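Side-chain contact in terminase, large subunit (Enterobacteria phage P22, PDB 4DKW), which drives viral DNA into empty capsids as an ATP-powered motor and, through the nuclease domain described here, cuts the genome to begin and end packaging: residues G72-K75 with S76-K80. Numbering follows the deposited sequence.
Sequences GAVK and SWANK
Val74 and Trp77, three residues apart at the end of helix 67-78, meet by a CH-pi contact. CB of Val74 lies 3.9 Å from the centroid of the six-membered ring of Trp77, 27° off the ring normal, which places it over the face. Val74 CG1 sits beyond the rim, beside Trp77 CZ2 (3.4 Å). The indole can fold back this way because its CG sits between its own backbone N and carbonyl carbon (chi1 48°), turning the ring toward the preceding turn. The other branch, Val74 CG2, reaches the next residue instead, 3.6 Å from Ala78 CB, so the forked side chain serves two neighbours at once.

The backbone is held by three hydrogen bonds, though the helix is kinked at Ser76 and Trp77. Val74 O accepts from two donors: Ala78 N at 2.8 Å, tilted only 16° from the carbonyl plane, and Trp77 N at 3.0 Å, well above it. The first is the i to i+4 bond of an alpha-helix, the second an i to i+3 bond. One further bond, Asn79 N to Lys75 O at 3.0 Å, completes the last turn before Asn79 leaves helical geometry.

The loose side is formed by exposed Lys75 and Ser76, whose side chains meet only neighbouring backbone atoms across the contact: Lys75 CB is 3.3 Å from Ser76 N, and Ser76 CB 3.7 Å from Lys75 C. The first side-chain bond of Lys75 points away from the following residues, and the chain runs straight through CE and bends at the last torsion.

Within the RNase H-like nuclease domain, the packed side of this helix end faces the central sheet: Val74 rests on Trp60 of strand 53-62 and, with Ala78, on His42 of strand 40-48 and Phe109. Trp77 touches Arg58 and Asp30, while its carbonyl oxygen accepts a hydrogen bond from Gln44 NE2, tying the helix end to strand 40-48.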
loop_
_atom_site.group_PDB
_atom_site.type_symbol
_atom_site.label_atom_id
_atom_site.label_comp_id
_atom_site.label_asym_id
_atom_site.label_seq_id
_atom_site.Cartn_x
_atom_site.Cartn_y
_atom_site.Cartn_z
ATOM N N GLY A 72 11.401 -6.892 11.714
ATOM C CA GLY A 72 12.827 -6.617 11.755
ATOM C C GLY A 72 13.327 -5.828 10.555
ATOM O O GLY A 72 14.265 -5.040 10.667
ATOM N N ALA A 73 12.695 -6.026 9.404
ATOM C CA ALA A 73 13.120 -5.361 8.175
ATOM C C ALA A 73 12.601 -3.927 8.019
ATOM O O ALA A 73 13.210 -3.133 7.295
ATOM C CB ALA A 73 12.736 -6.191 6.957
ATOM N N VAL A 74 11.486 -3.591 8.671
ATOM C CA VAL A 74 10.858 -2.284 8.437
ATOM C C VAL A 74 10.572 -1.465 9.693
ATOM O O VAL A 74 10.085 -0.339 9.585
ATOM C CB VAL A 74 9.524 -2.398 7.645
ATOM C CG1 VAL A 74 9.715 -3.212 6.369
ATOM C CG2 VAL A 74 8.434 -2.995 8.508
ATOM N N LYS A 75 10.860 -2.006 10.877
ATOM C CA LYS A 75 10.458 -1.333 12.121
ATOM C C LYS A 75 11.034 0.068 12.293
ATOM O O LYS A 75 10.444 0.890 12.996
ATOM C CB LYS A 75 10.771 -2.171 13.367
ATOM C CG LYS A 75 12.238 -2.473 13.594
ATOM C CD LYS A 75 12.394 -3.406 14.780
ATOM C CE LYS A 75 13.845 -3.788 15.007
ATOM N NZ LYS A 75 14.667 -2.590 15.319
ATOM N N SER A 76 12.171 0.337 11.652
ATOM C CA SER A 76 12.798 1.655 11.735
ATOM C C SER A 76 11.862 2.756 11.243
ATOM O O SER A 76 11.835 3.850 11.815
ATOM C CB SER A 76 14.137 1.698 10.980
ATOM O OG SER A 76 13.990 1.328 9.619
ATOM N N TRP A 77 11.092 2.463 10.193
ATOM C CA TRP A 77 10.096 3.413 9.694
ATOM C C TRP A 77 8.637 3.052 10.029
ATOM O O TRP A 77 7.767 3.934 10.083
ATOM C CB TRP A 77 10.275 3.714 8.185
ATOM C CG TRP A 77 10.447 2.528 7.260
ATOM C CD1 TRP A 77 11.628 1.940 6.890
ATOM C CD2 TRP A 77 9.412 1.814 6.558
ATOM N NE1 TRP A 77 11.388 0.901 6.018
ATOM C CE2 TRP A 77 10.041 0.805 5.796
ATOM C CE3 TRP A 77 8.017 1.926 6.503
ATOM C CZ2 TRP A 77 9.321 -0.080 4.990
ATOM C CZ3 TRP A 77 7.307 1.043 5.700
ATOM C CH2 TRP A 77 7.958 0.052 4.961
ATOM N N ALA A 78 8.376 1.768 10.271
ATOM C CA ALA A 78 7.016 1.292 10.519
ATOM C C ALA A 78 6.566 1.464 11.972
ATOM O O ALA A 78 5.383 1.365 12.269
ATOM C CB ALA A 78 6.882 -0.165 10.091
ATOM N N ASN A 79 7.512 1.711 12.873
ATOM C CA ASN A 79 7.215 1.792 14.300
ATOM C C ASN A 79 6.140 2.828 14.644
ATOM O O ASN A 79 6.262 3.998 14.280
ATOM C CB ASN A 79 8.497 2.071 15.088
ATOM C CG ASN A 79 8.328 1.853 16.572
ATOM O OD1 ASN A 79 7.566 0.992 17.007
ATOM N ND2 ASN A 79 9.044 2.637 17.361
ATOM N N LYS A 80 5.094 2.370 15.332
ATOM C CA LYS A 80 3.983 3.203 15.815
ATOM C C LYS A 80 3.026 3.722 14.735
ATOM O O LYS A 80 2.067 4.428 15.044
ATOM C CB LYS A 80 4.487 4.359 16.694
ATOM C CG LYS A 80 4.824 3.961 18.111
ATOM C CD LYS A 80 6.267 4.301 18.448
ATOM C CE LYS A 80 6.575 5.771 18.201
ATOM N NZ LYS A 80 7.979 6.132 18.564
#